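Local coordinates for predicted acetamidase/formamidase (Thermoanaerobacter tengcongensis, PDB 3TKK), which probably hydrolyses the carbon-nitrogen bonds of linear amides such as acetamide and formamide, and binds zinc and calcium ions, at the interface of chains A and B. Sequence-based numbering; all coordinates share one arbitrary frame. Chains: chain A/B, Predicted acetamidase/formamidase.

Contact 1: the interface of chains A and B. Residues chain A 266, 292-293, 296-297; chain B 123, 125-128.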
ATOM      1  N   LEU A 266       6.601   7.010  15.763  1.00 31.80           N
ATOM      2  CA  LEU A 266       6.396   5.545  15.811  1.00 31.44           C
ATOM      3  C   LEU A 266       5.655   5.044  14.528  1.00 29.64           C
ATOM      4  O   LEU A 266       6.090   4.057  13.883  1.00 28.61           O
ATOM      5  CB  LEU A 266       5.523   5.146  17.021  1.00 31.75           C
ATOM      6  CG  LEU A 266       5.207   3.616  17.130  1.00 31.25           C
ATOM      7  CD1 LEU A 266       6.426   2.846  17.303  1.00 32.20           C
ATOM      8  CD2 LEU A 266       4.266   3.272  18.313  1.00 31.86           C
ATOM      9  N   TRP A 292       2.280  -6.846  17.646  1.00 38.28           N
ATOM     10  CA  TRP A 292       2.997  -6.890  18.949  1.00 38.28           C
ATOM     11  C   TRP A 292       3.269  -5.451  19.479  1.00 39.62           C
ATOM     12  O   TRP A 292       3.455  -5.204  20.680  1.00 40.46           O
ATOM     13  CB  TRP A 292       4.289  -7.700  18.836  1.00 41.16           C
ATOM     14  CG  TRP A 292       5.300  -7.068  17.948  1.00 40.74           C
ATOM     15  CD1 TRP A 292       5.358  -7.128  16.593  1.00 36.94           C
ATOM     16  CD2 TRP A 292       6.428  -6.271  18.369  1.00 43.18           C
ATOM     17  NE1 TRP A 292       6.411  -6.359  16.138  1.00 40.17           N
ATOM     18  CE2 TRP A 292       7.106  -5.872  17.220  1.00 42.48           C
ATOM     19  CE3 TRP A 292       6.920  -5.865  19.622  1.00 47.69           C
ATOM     20  CZ2 TRP A 292       8.257  -5.101  17.272  1.00 45.30           C
ATOM     21  CZ3 TRP A 292       8.068  -5.105  19.673  1.00 48.06           C
ATOM     22  CH2 TRP A 292       8.706  -4.702  18.497  1.00 46.43           C
ATOM     23  N   ILE A 293       3.327  -4.487  18.584  1.00 36.83           N
ATOM     24  CA  ILE A 293       3.375  -3.085  19.019  1.00 38.68           C
ATOM     25  C   ILE A 293       2.109  -2.685  19.776  1.00 37.45           C
ATOM     26  O   ILE A 293       2.174  -2.209  20.912  1.00 39.41           O
ATOM     27  CB  ILE A 293       3.515  -2.123  17.812  1.00 37.24           C
ATOM     28  CG1 ILE A 293       4.646  -2.534  16.871  1.00 39.16           C
ATOM     29  CG2 ILE A 293       3.761  -0.727  18.284  1.00 40.39           C
ATOM     30  CD1 ILE A 293       5.812  -1.700  16.976  1.00 40.84           C
ATOM     31  N   SER A 296       2.270  -4.419  23.076  1.00 53.08           N
ATOM     32  CA  SER A 296       3.116  -3.862  24.122  1.00 56.54           C
ATOM     33  C   SER A 296       2.388  -2.789  24.892  1.00 56.91           C
ATOM     34  O   SER A 296       2.557  -2.707  26.109  1.00 59.32           O
ATOM     35  CB  SER A 296       4.375  -3.282  23.556  1.00 58.48           C
ATOM     36  OG  SER A 296       5.174  -4.325  23.046  1.00 61.73           O
ATOM     37  N   TYR A 297       1.578  -1.963  24.212  1.00 54.48           N
ATOM     38  CA  TYR A 297       0.933  -0.852  24.927  1.00 53.15           C
ATOM     39  C   TYR A 297      -0.397  -1.255  25.398  1.00 52.66           C
ATOM     40  O   TYR A 297      -1.263  -0.395  25.627  1.00 54.96           O
ATOM     41  CB  TYR A 297       0.812   0.422  24.118  1.00 50.64           C
ATOM     42  CG  TYR A 297       2.102   1.048  23.661  1.00 52.00           C
ATOM     43  CD1 TYR A 297       2.681   0.597  22.513  1.00 50.50           C
ATOM     44  CD2 TYR A 297       2.718   2.112  24.338  1.00 54.19           C
ATOM     45  CE1 TYR A 297       3.786   1.134  21.991  1.00 51.70           C
ATOM     46  CE2 TYR A 297       3.926   2.684  23.809  1.00 54.04           C
ATOM     47  CZ  TYR A 297       4.437   2.152  22.624  1.00 54.15           C
ATOM     48  OH  TYR A 297       5.565   2.579  21.911  1.00 56.07           O
TER
ATOM     49  N   ASN B 123      11.885   3.261  22.302  1.00 51.27           N
ATOM     50  CA  ASN B 123      11.805   3.548  23.698  1.00 56.99           C
ATOM     51  C   ASN B 123      12.177   2.306  24.520  1.00 60.33           C
ATOM     52  O   ASN B 123      12.616   1.283  23.979  1.00 58.73           O
ATOM     53  CB  ASN B 123      10.401   4.005  24.023  1.00 57.79           C
ATOM     54  CG  ASN B 123       9.407   2.931  23.761  1.00 57.90           C
ATOM     55  OD1 ASN B 123       8.236   3.212  23.574  1.00 58.05           O
ATOM     56  ND2 ASN B 123       9.875   1.665  23.737  1.00 59.94           N
ATOM     57  N   LYS B 125      10.368   0.132  25.668  1.00 69.09           N
ATOM     58  CA  LYS B 125       9.529  -1.058  25.399  1.00 68.25           C
ATOM     59  C   LYS B 125       9.652  -1.625  23.989  1.00 65.24           C
ATOM     60  O   LYS B 125       9.354  -2.812  23.798  1.00 65.14           O
ATOM     61  CB  LYS B 125       8.022  -0.885  25.797  1.00 69.15           C
ATOM     62  CG  LYS B 125       7.643  -1.550  27.185  1.00 71.60           C
ATOM     63  CD  LYS B 125       6.164  -2.064  27.320  1.00 72.58           C
ATOM     64  CE  LYS B 125       5.117  -0.914  27.388  1.00 72.22           C
ATOM     65  NZ  LYS B 125       5.666   0.376  26.745  1.00 70.84           N
ATOM     66  N   LEU B 126      10.050  -0.806  22.998  1.00 60.31           N
ATOM     67  CA  LEU B 126      10.200  -1.328  21.652  1.00 54.32           C
ATOM     68  C   LEU B 126      11.648  -1.267  21.150  1.00 54.56           C
ATOM     69  O   LEU B 126      12.236  -0.194  21.063  1.00 54.14           O
ATOM     70  CB  LEU B 126       9.332  -0.555  20.660  1.00 51.27           C
ATOM     71  CG  LEU B 126       7.936  -0.221  21.079  1.00 50.76           C
ATOM     72  CD1 LEU B 126       7.414   0.866  20.202  1.00 48.05           C
ATOM     73  CD2 LEU B 126       7.054  -1.484  21.069  1.00 51.28           C
ATOM     74  N   ALA B 127      12.212  -2.431  20.842  1.00 53.98           N
ATOM     75  CA  ALA B 127      13.430  -2.535  20.076  1.00 52.81           C
ATOM     76  C   ALA B 127      13.039  -3.002  18.648  1.00 50.29           C
ATOM     77  O   ALA B 127      12.481  -4.082  18.449  1.00 53.76           O
ATOM     78  CB  ALA B 127      14.415  -3.493  20.789  1.00 53.71           C
ATOM     79  N   LEU B 128      13.210  -2.156  17.649  1.00 46.63           N
ATOM     80  CA  LEU B 128      12.598  -2.459  16.345  1.00 43.47           C
ATOM     81  C   LEU B 128      13.678  -2.864  15.328  1.00 43.71           C
ATOM     82  O   LEU B 128      14.622  -2.113  15.119  1.00 45.56           O
ATOM     83  CB  LEU B 128      11.816  -1.263  15.837  1.00 39.70           C
ATOM     84  CG  LEU B 128      10.776  -0.554  16.695  1.00 39.65           C
ATOM     85  CD1 LEU B 128      10.357   0.787  16.079  1.00 37.36           C
ATOM     86  CD2 LEU B 128       9.537  -1.419  16.843  1.00 37.79           C
TER
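A:Ser296 touches B:Leu126 with its hydroxyl, OG lying 3.9 Å from the methyl CD2, while the same OG donates a hydrogen bond of 3.1 Å to A:Trp292 O one helical turn back. With OG anti to its own carbonyl carbon (chi1 -68°), the hydroxyl meets that oxygen at a C=O...donor angle of 153°. The polar group is thus engaged within chain A, and the contact across is essentially apolar: helices 260-270 and 291-296, with A:Tyr297 just after, pack against B:Asn123, B:Lys125, B:Leu126 and strand 127-129. The B:Lys125 chain, bent at chi3 and chi4, lies along the A:Ser296 carbonyl, CE 3.4 Å from O. B:Leu126 forks between chain A groups: CD2 also lies 4.0 Å from A:Trp292 CZ3, and the side chains of B:Leu126 and A:Leu266 cross at about a right angle, CD1 to CD1 3.6 Å. The A:Tyr297 ring crosses B:Leu126 likewise, CZ 4.0 Å from CD1, and approaches B:Asn123 tip to tip, planes 62° apart, without an assignable bond. An alanine in place of A:Tyr297 would probably open a gap beside the CD1 branch of B:Leu126 and deprive the B:Asn123 tip of its neighbour. Farther along, B:Leu128 CD2 is 3.8 Å from A:Trp292 CH2 and 3.7 Å from A:Ile293 CD1.

Contact 2: the interface of chains A and B. Residues chain A 268-273; chain B 189-192.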
ATOM      1  N   SER A 268       5.498   6.599  11.716  1.00 27.04           N
ATOM      2  CA  SER A 268       6.278   6.867  10.547  1.00 26.78           C
ATOM      3  C   SER A 268       7.244   5.719  10.257  1.00 26.98           C
ATOM      4  O   SER A 268       7.677   5.571   9.061  1.00 26.57           O
ATOM      5  CB  SER A 268       7.131   8.142  10.724  1.00 27.89           C
ATOM      6  OG  SER A 268       7.231   8.934   9.519  1.00 27.37           O
ATOM      7  N   ILE A 269       7.685   5.007  11.291  1.00 27.61           N
ATOM      8  CA  ILE A 269       8.729   4.002  11.103  1.00 27.98           C
ATOM      9  C   ILE A 269       8.300   2.551  11.164  1.00 29.38           C
ATOM     10  O   ILE A 269       9.078   1.616  10.707  1.00 27.78           O
ATOM     11  CB  ILE A 269       9.929   4.185  12.089  1.00 29.84           C
ATOM     12  CG1 ILE A 269       9.539   3.895  13.536  1.00 30.85           C
ATOM     13  CG2 ILE A 269      10.555   5.579  11.901  1.00 30.49           C
ATOM     14  CD1 ILE A 269      10.812   3.897  14.524  1.00 32.95           C
ATOM     15  N   THR A 270       7.121   2.332  11.767  1.00 28.41           N
ATOM     16  CA  THR A 270       6.660   1.014  11.900  1.00 28.61           C
ATOM     17  C   THR A 270       5.251   0.771  11.450  1.00 25.80           C
ATOM     18  O   THR A 270       4.802  -0.386  11.420  1.00 26.36           O
ATOM     19  CB  THR A 270       6.937   0.537  13.335  1.00 35.85           C
ATOM     20  OG1 THR A 270       6.984  -0.900  13.327  1.00 39.38           O
ATOM     21  CG2 THR A 270       5.878   1.042  14.249  1.00 30.34           C
ATOM     22  N   GLY A 271       4.550   1.814  10.997  1.00 25.47           N
ATOM     23  CA  GLY A 271       3.261   1.616  10.412  1.00 23.41           C
ATOM     24  C   GLY A 271       3.283   1.812   8.890  1.00 24.27           C
ATOM     25  O   GLY A 271       4.135   2.539   8.354  1.00 23.16           O
ATOM     26  N   ASN A 272       2.318   1.199   8.193  1.00 23.50           N
ATOM     27  CA  ASN A 272       2.352   1.101   6.721  1.00 21.11           C
ATOM     28  C   ASN A 272       1.042   1.593   6.193  1.00 19.65           C
ATOM     29  O   ASN A 272      -0.034   0.957   6.463  1.00 22.28           O
ATOM     30  CB  ASN A 272       2.591  -0.389   6.273  1.00 20.25           C
ATOM     31  CG  ASN A 272       3.965  -0.874   6.608  1.00 24.04           C
ATOM     32  OD1 ASN A 272       4.930  -0.306   6.168  1.00 23.60           O
ATOM     33  ND2 ASN A 272       4.074  -1.981   7.354  1.00 24.13           N
ATOM     34  N   ALA A 273       1.057   2.726   5.519  1.00 19.55           N
ATOM     35  CA  ALA A 273      -0.154   3.151   4.852  1.00 19.24           C
ATOM     36  C   ALA A 273      -0.319   2.246   3.619  1.00 18.37           C
ATOM     37  O   ALA A 273       0.652   2.058   2.926  1.00 18.14           O
ATOM     38  CB  ALA A 273       0.038   4.570   4.445  1.00 19.44           C
TER
ATOM     39  N   MET B 189      11.802   2.577   8.176  1.00 28.02           N
ATOM     40  CA  MET B 189      10.752   3.498   7.715  1.00 27.29           C
ATOM     41  C   MET B 189       9.549   2.688   7.299  1.00 26.15           C
ATOM     42  O   MET B 189       9.704   1.638   6.662  1.00 25.61           O
ATOM     43  CB  MET B 189      11.153   4.344   6.472  1.00 26.83           C
ATOM     44  CG  MET B 189      10.206   5.610   6.265  1.00 25.96           C
ATOM     45  SD  MET B 189      10.376   6.252   4.524  1.00 27.87           S
ATOM     46  CE  MET B 189       9.368   5.104   3.618  1.00 24.45           C
ATOM     47  N   GLY B 190       8.352   3.162   7.616  1.00 26.94           N
ATOM     48  CA  GLY B 190       7.137   2.484   7.156  1.00 24.97           C
ATOM     49  C   GLY B 190       6.539   3.091   5.939  1.00 23.97           C
ATOM     50  O   GLY B 190       6.704   4.254   5.652  1.00 23.82           O
ATOM     51  N   ASP B 191       5.741   2.343   5.209  1.00 22.86           N
ATOM     52  CA  ASP B 191       5.273   2.913   3.978  1.00 21.90           C
ATOM     53  C   ASP B 191       4.375   4.134   4.345  1.00 22.05           C
ATOM     54  O   ASP B 191       3.614   4.073   5.283  1.00 22.44           O
ATOM     55  CB  ASP B 191       4.389   1.891   3.310  1.00 21.08           C
ATOM     56  CG  ASP B 191       5.099   1.032   2.310  1.00 21.36           C
ATOM     57  OD1 ASP B 191       6.263   1.287   2.001  1.00 22.92           O
ATOM     58  OD2 ASP B 191       4.436   0.044   1.854  1.00 21.92           O
ATOM     59  N   GLY B 192       4.412   5.179   3.525  1.00 21.77           N
ATOM     60  CA  GLY B 192       3.681   6.415   3.848  1.00 22.13           C
ATOM     61  C   GLY B 192       4.571   7.470   4.587  1.00 23.24           C
ATOM     62  O   GLY B 192       4.377   8.737   4.414  1.00 23.59           O
TER
HETATM   63  O   HOH W   1       4.237   5.289   7.971  1.00  2.00           O
HETATM   64  O   HOH W   2       1.846   0.528   0.929  1.00  2.81           O
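The C-terminal end of helix 260-270 and the start of strand 272-277 in chain A meet the loop B:Met189 to B:Gly192 of chain B. Backbone groups do most of the joining. B:Gly190 N donates to A:Ser268 O at 2.9 Å, so an amide of the partner takes up a carbonyl in the last turn of the helix; this bond is nearly straight, 165° at the hydrogen. One residue on, the side chain of A:Asn272 supplies the acceptor: its amide oxygen OD1 receives B:Asp191 N at 2.9 Å and 176°. CG of A:Asn272 stands anti to its own carbonyl carbon (chi1 -69°), which brings OD1 over to that N-H. The return bond runs from A:Ala273 N to B:Asp191 O, also 2.9 Å, with the donor above the carbonyl plane. B:Asp191 is therefore held through both its amide and its carbonyl, which is likely to hold the loop alongside the first residues of the strand. Water 1 ties the same B:Asp191 O to A:Gly271 O, at 3.0 and 2.8 Å. On the other flank, water 2 bridges the carboxylate of B:Asp191 to the strand backbone, 2.8 Å from OD2 and 2.8 Å from A:Ala273 O.

Contact 3: the interface of chains A and B. Residues chain A 236-238, 241, 283; chain B 236-238, 283.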
ATOM      1  N   SER A 236     -10.829  10.750  -2.193  1.00 25.48           N
ATOM      2  CA  SER A 236      -9.453  10.489  -2.694  1.00 22.24           C
ATOM      3  C   SER A 236      -8.744   9.594  -1.807  1.00 21.90           C
ATOM      4  O   SER A 236      -9.110   9.508  -0.634  1.00 21.31           O
ATOM      5  CB  SER A 236      -8.658  11.867  -2.698  1.00 24.62           C
ATOM      6  OG  SER A 236      -8.558  12.298  -1.348  1.00 23.34           O
ATOM      7  N   LEU A 237      -7.757   8.876  -2.347  1.00 19.04           N
ATOM      8  CA  LEU A 237      -6.844   8.054  -1.588  1.00 23.01           C
ATOM      9  C   LEU A 237      -6.059   8.848  -0.555  1.00 21.22           C
ATOM     10  O   LEU A 237      -5.858   8.362   0.550  1.00 18.81           O
ATOM     11  CB  LEU A 237      -5.820   7.484  -2.575  1.00 25.86           C
ATOM     12  CG  LEU A 237      -5.351   6.090  -2.439  1.00 27.73           C
ATOM     13  CD1 LEU A 237      -6.376   4.987  -1.941  1.00 28.27           C
ATOM     14  CD2 LEU A 237      -4.674   5.573  -3.725  1.00 26.15           C
ATOM     15  N   ASP A 238      -5.774  10.121  -0.886  1.00 19.84           N
ATOM     16  CA  ASP A 238      -4.999  11.012  -0.025  1.00 24.23           C
ATOM     17  C   ASP A 238      -5.841  11.213   1.276  1.00 26.37           C
ATOM     18  O   ASP A 238      -5.331  10.991   2.358  1.00 24.98           O
ATOM     19  CB  ASP A 238      -4.847  12.407  -0.625  1.00 25.24           C
ATOM     20  CG  ASP A 238      -3.824  12.496  -1.763  1.00 30.63           C
ATOM     21  OD1 ASP A 238      -2.820  11.859  -1.742  1.00 27.75           O
ATOM     22  OD2 ASP A 238      -3.973  13.336  -2.657  1.00 35.30           O
ATOM     23  N   VAL A 241      -6.272   8.007   3.278  1.00 19.14           N
ATOM     24  CA  VAL A 241      -5.094   7.603   4.087  1.00 19.24           C
ATOM     25  C   VAL A 241      -5.009   8.487   5.357  1.00 20.94           C
ATOM     26  O   VAL A 241      -4.767   8.016   6.513  1.00 20.47           O
ATOM     27  CB  VAL A 241      -3.794   7.835   3.261  1.00 19.26           C
ATOM     28  CG1 VAL A 241      -2.565   7.990   4.219  1.00 19.88           C
ATOM     29  CG2 VAL A 241      -3.548   6.710   2.222  1.00 18.40           C
ATOM     30  N   LYS A 283     -12.534   5.611  -2.698  1.00 17.87           N
ATOM     31  CA  LYS A 283     -11.261   4.715  -2.553  1.00 17.14           C
ATOM     32  C   LYS A 283     -11.105   4.397  -1.106  1.00 17.44           C
ATOM     33  O   LYS A 283     -11.633   5.118  -0.261  1.00 22.19           O
ATOM     34  CB  LYS A 283     -10.035   5.541  -3.028  1.00 22.32           C
ATOM     35  CG  LYS A 283     -10.496   6.341  -4.413  1.00 27.43           C
ATOM     36  CD  LYS A 283      -9.245   6.784  -5.067  1.00 34.27           C
ATOM     37  CE  LYS A 283      -9.405   7.341  -6.542  1.00 37.71           C
ATOM     38  NZ  LYS A 283     -10.810   7.300  -6.784  1.00 30.51           N
TER
ATOM     39  N   SER B 236      -1.081  14.064  -6.007  1.00 28.33           N
ATOM     40  CA  SER B 236      -1.951  13.233  -5.158  1.00 26.58           C
ATOM     41  C   SER B 236      -1.527  11.776  -5.312  1.00 24.77           C
ATOM     42  O   SER B 236      -0.881  11.432  -6.376  1.00 21.19           O
ATOM     43  CB  SER B 236      -3.371  13.398  -5.677  1.00 28.68           C
ATOM     44  OG  SER B 236      -3.421  12.797  -6.970  1.00 25.54           O
ATOM     45  N   LEU B 237      -1.732  10.955  -4.272  1.00 23.68           N
ATOM     46  CA  LEU B 237      -1.635   9.537  -4.395  1.00 23.66           C
ATOM     47  C   LEU B 237      -2.439   9.005  -5.552  1.00 23.09           C
ATOM     48  O   LEU B 237      -1.988   8.071  -6.224  1.00 19.04           O
ATOM     49  CB  LEU B 237      -2.028   8.715  -3.108  1.00 25.62           C
ATOM     50  CG  LEU B 237      -1.064   8.826  -1.951  1.00 27.84           C
ATOM     51  CD1 LEU B 237      -1.666   7.984  -0.772  1.00 24.26           C
ATOM     52  CD2 LEU B 237       0.145   8.157  -2.549  1.00 25.16           C
ATOM     53  N   ASP B 238      -3.626   9.547  -5.767  1.00 22.63           N
ATOM     54  CA  ASP B 238      -4.489   8.941  -6.772  1.00 22.04           C
ATOM     55  C   ASP B 238      -3.808   9.042  -8.119  1.00 23.45           C
ATOM     56  O   ASP B 238      -3.827   8.112  -8.879  1.00 25.20           O
ATOM     57  CB  ASP B 238      -5.808   9.751  -6.782  1.00 29.54           C
ATOM     58  CG  ASP B 238      -6.400   9.846  -5.349  1.00 34.98           C
ATOM     59  OD1 ASP B 238      -7.314   9.148  -5.120  1.00 28.73           O
ATOM     60  OD2 ASP B 238      -5.776  10.516  -4.407  1.00 42.50           O
ATOM     61  N   LYS B 283       3.578  13.204  -3.829  1.00 23.46           N
ATOM     62  CA  LYS B 283       3.452  11.920  -3.123  1.00 24.02           C
ATOM     63  C   LYS B 283       3.940  10.824  -4.052  1.00 24.70           C
ATOM     64  O   LYS B 283       3.941  11.009  -5.289  1.00 25.20           O
ATOM     65  CB  LYS B 283       1.986  11.651  -2.751  1.00 25.06           C
ATOM     66  CG  LYS B 283       1.520  12.517  -1.556  1.00 30.74           C
ATOM     67  CD  LYS B 283       0.787  13.711  -2.112  1.00 38.40           C
ATOM     68  CE  LYS B 283       0.678  14.837  -1.080  1.00 41.24           C
ATOM     69  NZ  LYS B 283      -0.148  14.309   0.018  1.00 42.99           N
TER
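B:Asp238 and A:Leu237 form one half of a reciprocal pair: the backbone N-H of A:Leu237 donates to carboxylate OD1 of B:Asp238 at 2.8 Å, OD1 accepting through its syn lone pair. In the other half B:Leu237 N donates to A:Asp238 OD1 at 2.9 Å, again on the syn side but 34° out of the carboxylate plane. Each aspartate thus caps the first amide of the partner's helix, and the positive end of that helix dipole would be expected to favour the carboxylate's negative charge. The two carboxylates come close to each other, A:Asp238 CG 3.8 Å from B:Asp238 OD2. CG is anti to the carbonyl carbon in both, but chi2 is -37° in A:Asp238 and -104° in B:Asp238, which probably underlies the different approach of the N-H. Around this core the leucines cross at about a right angle, A:Leu237 CB lying 4.0 Å from B:Leu237 CB. B:Leu237 CD1 extends to A:Val241 CG2 at 3.8 Å. Lysines flank the pair without bonding it: B:Lys283 NZ stays 4.0 Å from A:Asp238 OD1 and A:Lys283 NZ 4.3 Å from B:Asp238 OD1, near enough perhaps to add favourable charge. Matching residues face each other, which places the site about the two-fold axis. In each chain it sits at the N-terminal end of helix 237-255, entered from A:Ser236 or B:Ser236 after strand 227-234, beside A:Lys283 or B:Lys283 at the start of strand 283-290.

The centres of the C-alpha atoms of contacts 1 and 2 are about 14 Å apart, those of contacts 2 and 3 about 16 Å, and those of contacts 1 and 3 about 29 Å; the first two nearly add up to the third, so the three lie almost in a row. Helix 260-270 of chain A serves both contact 1 and contact 2, while strand 283-290 runs from contact 3 directly into helix 291-296 of contact 1. Contact 3 straddles the two-fold axis, and contacts 1 and 2 recur with chains exchanged. Such a symmetric row of contacts is consistent with a dimer, though the structure alone does not prove one in solution.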